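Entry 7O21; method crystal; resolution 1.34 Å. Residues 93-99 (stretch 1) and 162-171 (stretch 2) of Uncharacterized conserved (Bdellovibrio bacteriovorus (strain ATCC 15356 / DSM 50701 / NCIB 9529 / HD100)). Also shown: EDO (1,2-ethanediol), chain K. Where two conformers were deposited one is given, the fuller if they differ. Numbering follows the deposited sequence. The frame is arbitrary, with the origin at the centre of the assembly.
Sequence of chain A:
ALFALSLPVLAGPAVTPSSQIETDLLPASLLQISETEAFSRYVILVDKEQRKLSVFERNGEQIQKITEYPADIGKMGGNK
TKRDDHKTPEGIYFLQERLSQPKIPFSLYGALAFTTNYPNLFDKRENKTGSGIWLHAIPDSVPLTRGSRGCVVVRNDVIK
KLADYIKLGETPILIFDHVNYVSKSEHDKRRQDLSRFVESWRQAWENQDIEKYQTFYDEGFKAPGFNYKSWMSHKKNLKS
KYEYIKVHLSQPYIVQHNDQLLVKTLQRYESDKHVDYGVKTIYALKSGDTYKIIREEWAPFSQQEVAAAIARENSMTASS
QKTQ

Stretch 1 93-99: YFLQERL
Stretch 2 (162-171) LADYIKLGET

A strand can be held by a loop as well as by another strand, and residues 93-99 and 162-171 of this Bdellovibrio protein illustrate a pairing with two direct backbone hydrogen bonds and apolar side chains packed beside them. Stretch 1 is part of a strand that begins earlier in the chain; its phi/psi values stay in the beta region (F94 -130/141, L95 -82/135, R98 -108/131) except at Q96, where -110/-57 interrupts the run. Stretch 2 begins in a helix and includes a type I beta turn from A163 to I166, with Y165 N to L162 O at 2.8 Å and a weak bond from I166 N to A163 O at 3.4 Å. I166 and K167 are then extended (-101/121 and -102/115), followed by L168 at -62/136, E170 at -130/-39 and T171 at -71/123.

Backbone pairing centres on L95, which uses both its polar groups. L95 N donates to T171 O at 2.9 Å, nearly straight at 170°, while L95 O accepts from G169 N at 2.8 Å with a more bent angle of 141°. The register sets F94 against T171 (CA to CA 5.5 Å) and Q96 against G169 (CA to CA 4.4 Å), so the stretches run in opposite directions. Beside the first bond, F94 CA lies 3.5 Å from T171 O in a CA-H...O contact, so that T171 O meets both the L95 amide, as a hydrogen bond, and the F94 CA-H, as a weaker contact.

The loop has its own internal bracing. K167 O accepts from both E170 N and T171 N, each at 3.0 Å, and K167 N donates to T171 OG1 at 2.8 Å and 174°; T171 has chi1 -64° (m). This closed turn brings G169 N and T171 O to the same strand residue. G169 has phi/psi 83/-8, where a CB would be jammed against the carbonyl oxygen of L168, a conformation that by itself calls for glycine.

Side-chain packing accompanies the hydrogen bonds. L95 (chi1 m, chi2 157°) starts sideways, but its end approaches the loop: CD1 reaches I166 CG1 at 3.8 Å, an apolar pair, and T171 CG2 at 4.2 Å. I166, with chi1 m and chi2 t, points toward the strand to meet it. L168 (m, t) extends along the strand, its CB 3.5 Å from Q96 O and its CD2 3.8 Å from R98 N, while its CD1 lies 4.0 Å from R98 CB. F94 (chi1 -70°, chi2 79°) points toward the loop and presents its ring edge to a carbonyl, CD2 to E170 O at 3.2 Å, where the slightly positive ring hydrogens suit the oxygen.

R98 shows how a long polar chain can join such a contact without a direct hydrogen bond. Extended through chi1 to chi3 (176°, -177°, 163°), it brings NH1 within 3.7 Å of A163 CB. A water completes the link, donating to A163 O at 2.8 Å and I166 O at 3.3 Å and accepting weakly from R98 NH1 at 3.4 Å. E170, whose CA-to-CB bond points away from the strand, accepts at OE2 from O2 of a 1,2-ethanediol, 2.5 Å off, probably from the crystallisation liquor.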

# COMPACT_ATOMS: atom_id res chain seq x y z
N TYR A 93 -8.66 8.10 -7.78
CA TYR A 93 -7.51 7.90 -6.90
C TYR A 93 -7.67 8.67 -5.60
O TYR A 93 -8.62 9.43 -5.40
CB TYR A 93 -6.21 8.32 -7.61
CG TYR A 93 -6.04 7.51 -8.87
CD1 TYR A 93 -5.70 6.16 -8.79
CD2 TYR A 93 -6.32 8.05 -10.11
CE1 TYR A 93 -5.60 5.40 -9.92
CE2 TYR A 93 -6.21 7.29 -11.26
CZ TYR A 93 -5.86 5.96 -11.15
OH TYR A 93 -5.77 5.18 -12.29
N PHE A 94 -6.75 8.43 -4.67
CA PHE A 94 -6.69 9.10 -3.35
C PHE A 94 -5.25 9.60 -3.17
O PHE A 94 -4.34 8.93 -3.61
CB PHE A 94 -7.09 8.14 -2.22
CG PHE A 94 -8.56 7.74 -2.17
CD1 PHE A 94 -9.08 6.77 -3.01
CD2 PHE A 94 -9.44 8.36 -1.29
CE1 PHE A 94 -10.43 6.45 -2.98
CE2 PHE A 94 -10.78 8.04 -1.26
CZ PHE A 94 -11.27 7.07 -2.10
N LEU A 95 -5.08 10.78 -2.60
CA LEU A 95 -3.75 11.32 -2.33
C LEU A 95 -3.19 10.73 -1.04
O LEU A 95 -3.90 10.65 -0.03
CB LEU A 95 -3.82 12.84 -2.23
CG LEU A 95 -4.32 13.44 -3.56
CD1 LEU A 95 -4.92 14.82 -3.34
CD2 LEU A 95 -3.18 13.47 -4.58
N GLN A 96 -1.93 10.32 -1.09
CA GLN A 96 -1.34 9.55 0.03
C GLN A 96 -0.28 10.30 0.85
O GLN A 96 -0.38 10.24 2.04
CB GLN A 96 -0.74 8.26 -0.53
CG GLN A 96 -1.75 7.34 -1.20
CD GLN A 96 -1.19 5.96 -1.45
OE1 GLN A 96 -0.20 5.78 -2.13
NE2 GLN A 96 -1.82 4.96 -0.85
N GLU A 97 0.78 10.78 0.22
CA GLU A 97 1.88 11.40 0.95
C GLU A 97 2.20 12.76 0.35
O GLU A 97 1.99 13.00 -0.84
CB GLU A 97 3.16 10.56 0.85
CG GLU A 97 3.06 9.16 1.44
CD GLU A 97 4.33 8.35 1.19
OE1 GLU A 97 5.43 8.93 1.18
OE2 GLU A 97 4.21 7.12 0.98
N ARG A 98 2.73 13.64 1.19
CA ARG A 98 3.18 14.96 0.79
C ARG A 98 4.71 14.99 0.81
O ARG A 98 5.33 14.56 1.79
CB ARG A 98 2.61 16.00 1.75
CG ARG A 98 3.05 17.44 1.52
CD ARG A 98 2.44 18.34 2.60
NE ARG A 98 3.13 19.63 2.69
CZ ARG A 98 2.52 20.77 3.00
NH1 ARG A 98 1.22 20.79 3.25
NH2 ARG A 98 3.22 21.90 3.05
N LEU A 99 5.29 15.47 -0.28
CA LEU A 99 6.74 15.51 -0.45
C LEU A 99 7.16 16.92 -0.82
O LEU A 99 6.45 17.64 -1.52
CB LEU A 99 7.16 14.57 -1.59
CG LEU A 99 6.74 13.11 -1.46
CD1 LEU A 99 7.00 12.35 -2.75
CD2 LEU A 99 7.50 12.49 -0.31
N LEU A 162 -3.66 24.26 -2.89
CA LEU A 162 -4.33 22.96 -2.81
C LEU A 162 -3.95 22.21 -1.54
O LEU A 162 -4.74 21.42 -1.02
CB LEU A 162 -4.00 22.12 -4.03
CG LEU A 162 -4.54 22.65 -5.36
CD1 LEU A 162 -4.05 21.77 -6.50
CD2 LEU A 162 -6.06 22.69 -5.33
N ALA A 163 -2.74 22.45 -1.03
CA ALA A 163 -2.31 21.75 0.18
C ALA A 163 -3.28 21.97 1.32
O ALA A 163 -3.45 21.08 2.17
CB ALA A 163 -0.89 22.19 0.56
N ASP A 164 -3.95 23.12 1.35
CA ASP A 164 -4.92 23.42 2.40
C ASP A 164 -6.15 22.52 2.34
O ASP A 164 -6.86 22.39 3.35
CB ASP A 164 -5.34 24.89 2.34
CG ASP A 164 -4.21 25.84 2.71
OD1 ASP A 164 -3.27 25.40 3.40
OD2 ASP A 164 -4.27 27.01 2.29
N TYR A 165 -6.43 21.91 1.19
CA TYR A 165 -7.62 21.08 1.05
C TYR A 165 -7.33 19.59 1.11
O TYR A 165 -8.27 18.80 1.07
CB TYR A 165 -8.31 21.38 -0.28
CG TYR A 165 -8.77 22.80 -0.47
CD1 TYR A 165 -9.91 23.28 0.16
CD2 TYR A 165 -8.08 23.66 -1.32
CE1 TYR A 165 -10.34 24.58 -0.03
CE2 TYR A 165 -8.50 24.96 -1.51
CZ TYR A 165 -9.63 25.42 -0.86
OH TYR A 165 -10.04 26.72 -1.07
N ILE A 166 -6.07 19.19 1.20
CA ILE A 166 -5.70 17.79 1.02
C ILE A 166 -5.45 17.15 2.38
O ILE A 166 -4.58 17.59 3.15
CB ILE A 166 -4.48 17.64 0.10
CG1 ILE A 166 -4.87 18.03 -1.33
CG2 ILE A 166 -3.95 16.21 0.14
CD1 ILE A 166 -3.66 18.25 -2.22
N LYS A 167 -6.22 16.11 2.67
CA LYS A 167 -6.04 15.29 3.86
C LYS A 167 -5.34 14.02 3.40
O LYS A 167 -5.90 13.24 2.61
CB LYS A 167 -7.41 15.00 4.48
CG LYS A 167 -7.38 14.25 5.79
CD LYS A 167 -8.82 14.26 6.34
CE LYS A 167 -8.91 13.84 7.78
NZ LYS A 167 -10.34 13.91 8.15
N LEU A 168 -4.11 13.82 3.87
CA LEU A 168 -3.32 12.69 3.39
C LEU A 168 -4.01 11.38 3.73
O LEU A 168 -4.52 11.20 4.84
CB LEU A 168 -1.93 12.73 4.00
CG LEU A 168 -1.08 13.93 3.56
CD1 LEU A 168 0.30 13.79 4.19
CD2 LEU A 168 -1.00 14.00 2.05
N GLY A 169 -4.04 10.48 2.76
CA GLY A 169 -4.71 9.21 2.91
C GLY A 169 -6.20 9.24 2.64
O GLY A 169 -6.82 8.17 2.60
N GLU A 170 -6.79 10.41 2.45
CA GLU A 170 -8.25 10.51 2.38
C GLU A 170 -8.77 11.28 1.17
O GLU A 170 -9.79 10.89 0.60
CB GLU A 170 -8.80 11.13 3.67
CG GLU A 170 -8.40 10.40 4.94
CD GLU A 170 -8.94 8.99 5.02
OE1 GLU A 170 -9.93 8.67 4.34
OE2 GLU A 170 -8.36 8.19 5.80
N THR A 171 -8.13 12.37 0.78
CA THR A 171 -8.72 13.21 -0.27
C THR A 171 -8.67 12.53 -1.63
O THR A 171 -7.57 12.23 -2.13
CB THR A 171 -8.03 14.58 -0.32
OG1 THR A 171 -8.27 15.26 0.92
CG2 THR A 171 -8.59 15.43 -1.47
C1 EDO K . -10.09 5.36 9.42
O1 EDO K . -9.83 6.41 10.36
C2 EDO K . -10.22 5.98 8.03
O2 EDO K . -8.98 6.61 7.68
O HOH W 1 -1.66 19.03 2.67